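Polyhedrin (Antheraea mylitta cypovirus 4, PDB 5A9C) probably builds the crystalline occlusion bodies (polyhedra) that encase cypovirus particles, and is represented here by a deletion mutant. Local coordinates at residues 81-86 / 135-140; 95-100 / 146-151. One frame throughout, in Å; residues are numbered along the deposited sequence.

How the contacts relate
Contacts 1 and 2 pair strands of two different antiparallel sheets that face each other, their centres about 10 Å apart. Contact 1 lies in the six-stranded sheet, contact 2 in the three-stranded one, and the segments alternate along the chain: 81-86, 95-100, 135-140, 146-151. Side chains of contact 1, chiefly Phe86, make the junction. The Phe86 ring puts CZ 3.5 Å from Val97 CG2 and CE2 3.7 Å from Val148 CG1. The side chains that meet there are apolar, though Phe86 CE2 also comes near the carbonyl Leu149 O, and the charged residues Arg96, Glu98 and Lys147 stand on the face of contact 2 turned away from it.

Contact 1 of 2, residues 81-86 / 135-140; sequences GVIVSF and AVYVPL
Val82 and Val138 form one hydrogen-bonded pair of this antiparallel ladder, and Val84 and Val136 the next. Val138 N donates to Val82 O over 2.9 Å at 162° at the hydrogen. Val84 N reaches Val136 O over the same 2.9 Å. The return bond from Val136 N to Val84 O is longer, 3.1 Å. The non-hydrogen-bonded pairs add CA-H...O contacts, the shortest from Ala135 CA to Val84 O at 3.3 Å.

On the Ile83 and Tyr137 face, Ile83 CD1 meets the edge of the tyrosine ring in its plane, 4.0 Å from Tyr137 CD1. Tyr137 CG is anti to its backbone N (chi1 175°), and the ring continues past Ile83 toward Gly81. The other face carries valines: Val82 CG2 lies 4.0 Å from Val138 CB, and Val84 CB is likewise 4.0 Å from Val136 CG1. That methyl also comes to the edge of the Phe86 ring near its plane, a looser touch.

Further out, strand 38-45 flanks 81-86 on its other side, with backbone bonds from Gly81, Ile83 and Ser85 to Gln45, Phe43 and Val41. Val84 packs on Val97 of the second sheet. Strand 81-87 is thus an interior strand, its polar backbone paired with both neighbours, and across this contact the side chains add mainly apolar packing, with the Tyr137 ring also lying against Val82 O.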
ATOM      1  N   GLY A  81     -11.315  19.656 -11.246  1.00 16.81           N
ATOM      2  CA  GLY A  81     -12.185  18.553 -10.899  1.00 21.96           C
ATOM      3  C   GLY A  81     -11.639  17.261 -11.458  1.00 21.02           C
ATOM      4  O   GLY A  81     -10.594  17.258 -12.112  1.00 16.82           O
ATOM      5  N   VAL A  82     -12.341  16.164 -11.195  1.00 17.72           N
ATOM      6  CA  VAL A  82     -11.954  14.862 -11.721  1.00 12.26           C
ATOM      7  C   VAL A  82     -13.130  14.135 -12.351  1.00 18.27           C
ATOM      8  O   VAL A  82     -14.277  14.306 -11.941  1.00 18.70           O
ATOM      9  CB  VAL A  82     -11.346  13.944 -10.630  1.00 16.76           C
ATOM     10  CG1 VAL A  82      -9.991  14.472 -10.179  1.00 17.25           C
ATOM     11  CG2 VAL A  82     -12.302  13.795  -9.447  1.00 14.43           C
ATOM     12  N   ILE A  83     -12.834  13.331 -13.363  1.00 18.68           N
ATOM     13  CA  ILE A  83     -13.800  12.381 -13.883  1.00 18.60           C
ATOM     14  C   ILE A  83     -13.369  11.025 -13.361  1.00 17.90           C
ATOM     15  O   ILE A  83     -12.259  10.570 -13.644  1.00 20.75           O
ATOM     16  CB  ILE A  83     -13.827  12.349 -15.425  1.00 15.05           C
ATOM     17  CG1 ILE A  83     -14.252  13.706 -15.996  1.00 15.35           C
ATOM     18  CG2 ILE A  83     -14.761  11.250 -15.920  1.00 13.07           C
ATOM     19  CD1 ILE A  83     -13.159  14.754 -15.989  1.00 26.13           C
ATOM     20  N   VAL A  84     -14.225  10.393 -12.567  1.00 15.71           N
ATOM     21  CA  VAL A  84     -13.913   9.079 -12.035  1.00 19.54           C
ATOM     22  C   VAL A  84     -14.637   8.023 -12.859  1.00 15.49           C
ATOM     23  O   VAL A  84     -15.867   8.011 -12.931  1.00 16.25           O
ATOM     24  CB  VAL A  84     -14.285   8.950 -10.543  1.00 17.47           C
ATOM     25  CG1 VAL A  84     -13.857   7.588 -10.013  1.00 13.98           C
ATOM     26  CG2 VAL A  84     -13.620  10.053  -9.737  1.00 17.60           C
ATOM     27  N   SER A  85     -13.859   7.154 -13.492  1.00 17.56           N
ATOM     28  CA  SER A  85     -14.386   6.136 -14.390  1.00 18.21           C
ATOM     29  C   SER A  85     -14.319   4.758 -13.738  1.00 13.42           C
ATOM     30  O   SER A  85     -13.236   4.277 -13.412  1.00 18.43           O
ATOM     31  CB  SER A  85     -13.588   6.139 -15.695  1.00 18.72           C
ATOM     32  OG  SER A  85     -14.017   5.111 -16.572  1.00 16.68           O
ATOM     33  N   PHE A  86     -15.480   4.133 -13.545  1.00 13.26           N
ATOM     34  CA  PHE A  86     -15.566   2.800 -12.944  1.00 16.53           C
ATOM     35  C   PHE A  86     -15.863   1.765 -14.026  1.00 15.63           C
ATOM     36  O   PHE A  86     -16.838   1.903 -14.761  1.00 15.91           O
ATOM     37  CB  PHE A  86     -16.706   2.744 -11.920  1.00 13.58           C
ATOM     38  CG  PHE A  86     -16.490   3.588 -10.694  1.00 15.28           C
ATOM     39  CD1 PHE A  86     -16.865   4.922 -10.676  1.00 16.88           C
ATOM     40  CD2 PHE A  86     -15.959   3.031  -9.540  1.00 17.83           C
ATOM     41  CE1 PHE A  86     -16.684   5.696  -9.539  1.00 17.74           C
ATOM     42  CE2 PHE A  86     -15.777   3.795  -8.399  1.00 14.88           C
ATOM     43  CZ  PHE A  86     -16.141   5.131  -8.397  1.00 15.44           C
ATOM     44  N   ALA A 135     -19.549   6.485 -14.736  1.00 18.12           N
ATOM     45  CA  ALA A 135     -18.633   7.615 -14.637  1.00 16.37           C
ATOM     46  C   ALA A 135     -19.294   8.785 -13.921  1.00 19.14           C
ATOM     47  O   ALA A 135     -20.504   8.983 -14.016  1.00 20.16           O
ATOM     48  CB  ALA A 135     -18.141   8.034 -16.016  1.00 19.93           C
ATOM     49  N   VAL A 136     -18.496   9.559 -13.196  1.00 13.46           N
ATOM     50  CA  VAL A 136     -19.030  10.698 -12.465  1.00 14.37           C
ATOM     51  C   VAL A 136     -18.026  11.835 -12.481  1.00 14.68           C
ATOM     52  O   VAL A 136     -16.821  11.612 -12.353  1.00 17.71           O
ATOM     53  CB  VAL A 136     -19.372  10.322 -11.000  1.00 15.96           C
ATOM     54  CG1 VAL A 136     -18.131   9.843 -10.269  1.00 14.14           C
ATOM     55  CG2 VAL A 136     -20.000  11.504 -10.276  1.00 16.08           C
ATOM     56  N   TYR A 137     -18.524  13.051 -12.673  1.00 17.62           N
ATOM     57  CA  TYR A 137     -17.679  14.232 -12.576  1.00 11.88           C
ATOM     58  C   TYR A 137     -17.787  14.829 -11.181  1.00 20.26           C
ATOM     59  O   TYR A 137     -18.883  14.960 -10.635  1.00 15.87           O
ATOM     60  CB  TYR A 137     -18.064  15.284 -13.618  1.00 16.31           C
ATOM     61  CG  TYR A 137     -17.284  16.569 -13.461  1.00 14.49           C
ATOM     62  CD1 TYR A 137     -15.954  16.645 -13.852  1.00 16.00           C
ATOM     63  CD2 TYR A 137     -17.869  17.699 -12.903  1.00 20.27           C
ATOM     64  CE1 TYR A 137     -15.230  17.812 -13.702  1.00 20.71           C
ATOM     65  CE2 TYR A 137     -17.149  18.873 -12.749  1.00 21.49           C
ATOM     66  CZ  TYR A 137     -15.832  18.922 -13.150  1.00 21.10           C
ATOM     67  OH  TYR A 137     -15.108  20.085 -13.003  1.00 38.13           O
ATOM     68  N   VAL A 138     -16.644  15.188 -10.611  1.00 15.21           N
ATOM     69  CA  VAL A 138     -16.596  15.739  -9.265  1.00 13.65           C
ATOM     70  C   VAL A 138     -15.769  17.014  -9.266  1.00 11.24           C
ATOM     71  O   VAL A 138     -14.555  16.965  -9.432  1.00 17.95           O
ATOM     72  CB  VAL A 138     -15.963  14.737  -8.281  1.00 23.12           C
ATOM     73  CG1 VAL A 138     -16.010  15.282  -6.855  1.00 16.83           C
ATOM     74  CG2 VAL A 138     -16.667  13.389  -8.368  1.00 16.69           C
ATOM     75  N   PRO A 139     -16.427  18.168  -9.094  1.00 16.93           N
ATOM     76  CA  PRO A 139     -15.671  19.422  -9.021  1.00 16.09           C
ATOM     77  C   PRO A 139     -14.814  19.474  -7.757  1.00 21.44           C
ATOM     78  O   PRO A 139     -15.233  18.995  -6.702  1.00 14.25           O
ATOM     79  CB  PRO A 139     -16.765  20.495  -8.993  1.00 25.56           C
ATOM     80  CG  PRO A 139     -17.992  19.789  -8.530  1.00 24.57           C
ATOM     81  CD  PRO A 139     -17.882  18.387  -9.044  1.00 19.77           C
ATOM     82  N   LEU A 140     -13.618  20.039  -7.875  1.00 16.21           N
ATOM     83  CA  LEU A 140     -12.714  20.165  -6.736  1.00 19.28           C
ATOM     84  C   LEU A 140     -12.299  21.618  -6.537  1.00 24.96           C
ATOM     85  O   LEU A 140     -12.251  22.392  -7.491  1.00 25.23           O
ATOM     86  CB  LEU A 140     -11.456  19.307  -6.932  1.00 17.42           C
ATOM     87  CG  LEU A 140     -11.497  17.777  -6.819  1.00 24.16           C
ATOM     88  CD1 LEU A 140     -12.260  17.319  -5.584  1.00 19.97           C
ATOM     89  CD2 LEU A 140     -12.074  17.141  -8.053  1.00 37.42           C
TER

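Contact 2 of 2, residues 95-100 / 146-151; sequences ARVEAT and VKVLAT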
ATOM      1  N   ALA A  95     -19.983   1.140  -4.689  1.00 20.78           N
ATOM      2  CA  ALA A  95     -19.032   2.015  -5.366  1.00 13.30           C
ATOM      3  C   ALA A  95     -19.247   3.455  -4.912  1.00 23.99           C
ATOM      4  O   ALA A  95     -20.386   3.922  -4.828  1.00 19.58           O
ATOM      5  CB  ALA A  95     -19.178   1.900  -6.877  1.00 17.85           C
ATOM      6  N   ARG A  96     -18.161   4.166  -4.625  1.00 18.70           N
ATOM      7  CA  ARG A  96     -18.294   5.513  -4.076  1.00 15.76           C
ATOM      8  C   ARG A  96     -17.058   6.390  -4.255  1.00 16.69           C
ATOM      9  O   ARG A  96     -15.950   5.901  -4.482  1.00 19.57           O
ATOM     10  CB  ARG A  96     -18.640   5.436  -2.588  1.00 15.39           C
ATOM     11  CG  ARG A  96     -17.504   4.906  -1.736  1.00 21.98           C
ATOM     12  CD  ARG A  96     -17.973   4.547  -0.339  1.00 20.52           C
ATOM     13  NE  ARG A  96     -18.811   3.355  -0.334  1.00 20.08           N
ATOM     14  CZ  ARG A  96     -19.245   2.756   0.770  1.00 21.04           C
ATOM     15  NH1 ARG A  96     -18.918   3.241   1.960  1.00 22.86           N
ATOM     16  NH2 ARG A  96     -20.002   1.671   0.685  1.00 22.03           N
ATOM     17  N   VAL A  97     -17.276   7.695  -4.139  1.00 13.54           N
ATOM     18  CA  VAL A  97     -16.226   8.691  -4.240  1.00 22.08           C
ATOM     19  C   VAL A  97     -16.553   9.798  -3.250  1.00 17.86           C
ATOM     20  O   VAL A  97     -17.722  10.060  -2.967  1.00 17.95           O
ATOM     21  CB  VAL A  97     -16.172   9.318  -5.660  1.00 22.41           C
ATOM     22  CG1 VAL A  97     -15.082  10.384  -5.745  1.00 15.04           C
ATOM     23  CG2 VAL A  97     -15.953   8.251  -6.718  1.00 15.54           C
ATOM     24  N   GLU A  98     -15.530  10.439  -2.708  1.00 15.04           N
ATOM     25  CA  GLU A  98     -15.757  11.676  -1.977  1.00 15.91           C
ATOM     26  C   GLU A  98     -14.533  12.574  -2.038  1.00 18.47           C
ATOM     27  O   GLU A  98     -13.402  12.098  -2.142  1.00 18.23           O
ATOM     28  CB  GLU A  98     -16.199  11.411  -0.531  1.00 22.29           C
ATOM     29  CG  GLU A  98     -15.093  11.039   0.435  1.00 20.23           C
ATOM     30  CD  GLU A  98     -15.618  10.789   1.839  1.00 15.74           C
ATOM     31  OE1 GLU A  98     -16.851  10.808   2.023  1.00 21.06           O
ATOM     32  OE2 GLU A  98     -14.799  10.576   2.757  1.00 20.11           O
ATOM     33  N   ALA A  99     -14.776  13.879  -2.017  1.00 18.69           N
ATOM     34  CA  ALA A  99     -13.705  14.861  -1.961  1.00 18.70           C
ATOM     35  C   ALA A  99     -13.509  15.273  -0.509  1.00 18.24           C
ATOM     36  O   ALA A  99     -14.372  15.916   0.084  1.00 23.65           O
ATOM     37  CB  ALA A  99     -14.041  16.065  -2.815  1.00 19.02           C
ATOM     38  N   THR A 100     -12.379  14.881   0.059  1.00 21.57           N
ATOM     39  CA  THR A 100     -12.070  15.189   1.448  1.00 19.58           C
ATOM     40  C   THR A 100     -11.182  16.428   1.505  1.00 19.37           C
ATOM     41  O   THR A 100     -10.846  17.005   0.467  1.00 21.67           O
ATOM     42  CB  THR A 100     -11.381  13.992   2.133  1.00 22.23           C
ATOM     43  OG1 THR A 100     -10.506  13.347   1.199  1.00 22.94           O
ATOM     44  CG2 THR A 100     -12.420  12.975   2.603  1.00 20.22           C
ATOM     45  N   VAL A 146      -8.953  13.281  -2.950  1.00 17.99           N
ATOM     46  CA  VAL A 146      -9.927  12.373  -3.541  1.00 17.34           C
ATOM     47  C   VAL A 146      -9.813  10.953  -2.990  1.00 15.10           C
ATOM     48  O   VAL A 146      -8.721  10.396  -2.891  1.00 19.47           O
ATOM     49  CB  VAL A 146      -9.793  12.329  -5.076  1.00 18.74           C
ATOM     50  CG1 VAL A 146     -10.749  11.303  -5.661  1.00 18.54           C
ATOM     51  CG2 VAL A 146     -10.040  13.712  -5.674  1.00 19.69           C
ATOM     52  N   LYS A 147     -10.956  10.375  -2.633  1.00 13.54           N
ATOM     53  CA  LYS A 147     -11.024   9.001  -2.156  1.00 12.20           C
ATOM     54  C   LYS A 147     -11.963   8.207  -3.045  1.00 18.75           C
ATOM     55  O   LYS A 147     -13.059   8.670  -3.363  1.00 17.20           O
ATOM     56  CB  LYS A 147     -11.530   8.958  -0.714  1.00 15.34           C
ATOM     57  CG  LYS A 147     -10.550   9.492   0.310  1.00 19.92           C
ATOM     58  CD  LYS A 147     -11.232   9.737   1.649  1.00 15.84           C
ATOM     59  CE  LYS A 147     -11.948   8.496   2.164  1.00 19.38           C
ATOM     60  NZ  LYS A 147     -12.745   8.807   3.387  1.00 21.37           N
ATOM     61  N   VAL A 148     -11.532   7.020  -3.459  1.00 18.16           N
ATOM     62  CA  VAL A 148     -12.378   6.154  -4.275  1.00 15.31           C
ATOM     63  C   VAL A 148     -12.404   4.738  -3.715  1.00 18.64           C
ATOM     64  O   VAL A 148     -11.377   4.212  -3.282  1.00 18.29           O
ATOM     65  CB  VAL A 148     -11.905   6.102  -5.741  1.00 16.03           C
ATOM     66  CG1 VAL A 148     -12.839   5.230  -6.575  1.00 16.61           C
ATOM     67  CG2 VAL A 148     -11.819   7.506  -6.325  1.00 17.08           C
ATOM     68  N   LEU A 149     -13.586   4.134  -3.716  1.00 15.67           N
ATOM     69  CA  LEU A 149     -13.740   2.731  -3.353  1.00 14.77           C
ATOM     70  C   LEU A 149     -14.500   1.976  -4.436  1.00 17.50           C
ATOM     71  O   LEU A 149     -15.582   2.388  -4.851  1.00 16.50           O
ATOM     72  CB  LEU A 149     -14.483   2.587  -2.026  1.00 15.46           C
ATOM     73  CG  LEU A 149     -14.886   1.151  -1.674  1.00 21.15           C
ATOM     74  CD1 LEU A 149     -13.659   0.282  -1.457  1.00 25.79           C
ATOM     75  CD2 LEU A 149     -15.782   1.120  -0.448  1.00 32.51           C
ATOM     76  N   ALA A 150     -13.928   0.869  -4.891  1.00 17.40           N
ATOM     77  CA  ALA A 150     -14.608  -0.002  -5.842  1.00 16.38           C
ATOM     78  C   ALA A 150     -14.353  -1.457  -5.471  1.00 20.73           C
ATOM     79  O   ALA A 150     -13.216  -1.848  -5.214  1.00 19.06           O
ATOM     80  CB  ALA A 150     -14.142   0.284  -7.258  1.00 16.83           C
ATOM     81  N   THR A 151     -15.416  -2.253  -5.431  1.00 19.01           N
ATOM     82  CA  THR A 151     -15.294  -3.655  -5.053  1.00 22.73           C
ATOM     83  C   THR A 151     -15.984  -4.567  -6.056  1.00 17.48           C
ATOM     84  O   THR A 151     -16.986  -4.192  -6.667  1.00 21.82           O
ATOM     85  CB  THR A 151     -15.874  -3.918  -3.648  1.00 21.91           C
ATOM     86  OG1 THR A 151     -17.224  -3.440  -3.589  1.00 24.84           O
ATOM     87  CG2 THR A 151     -15.047  -3.207  -2.585  1.00 24.35           C
TER
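Lys147 runs alongside Glu98 on one face of the strand pair, and its chain can be traced atom by atom. CB lies 3.9 Å from Glu98 O, the carbonyl that accepts the backbone N-H of Lys147. CG, anti to the carbonyl carbon (chi1 -70°), comes near Thr100 OG1, whose hydroxyl is hydrogen-bonded to Thr145 OG1, and CD packs 3.6 Å from Thr100 CG2, the two side chains crossing at about a right angle. A bend at chi3 (55°) then places CE 3.6 Å from Glu98 OE2. At the tip, NZ forms a 2.8 Å salt bridge with Glu98 OE2, reaching it from the anti side, 33° out of the carboxylate plane. Ala115 O also accepts from NZ, and Trp116 makes a cation-pi contact with the ammonium. Asn106 ND2 binds the same carboxylate oxygen, while Gly117 N binds Glu98 OE1, so both oxygens of this buried acid are engaged.

Strands 96-100 and 145-151 are neighbours in a three-stranded antiparallel sheet, with 145-151 in the middle and 61-66 beyond it. Arg96 and Leu149 form the other hydrogen-bonded pair, Leu149 N lying 3.0 Å from Arg96 O. Their side chains lie side by side: Arg96 CG is 3.8 Å from Leu149 CB, and Leu149 CD2 sits over one face of the guanidinium, toward its rim, while NE donates to Arg94 O. On the opposite face Val97 CG2 approaches Val148 CG2 at 4.2 Å.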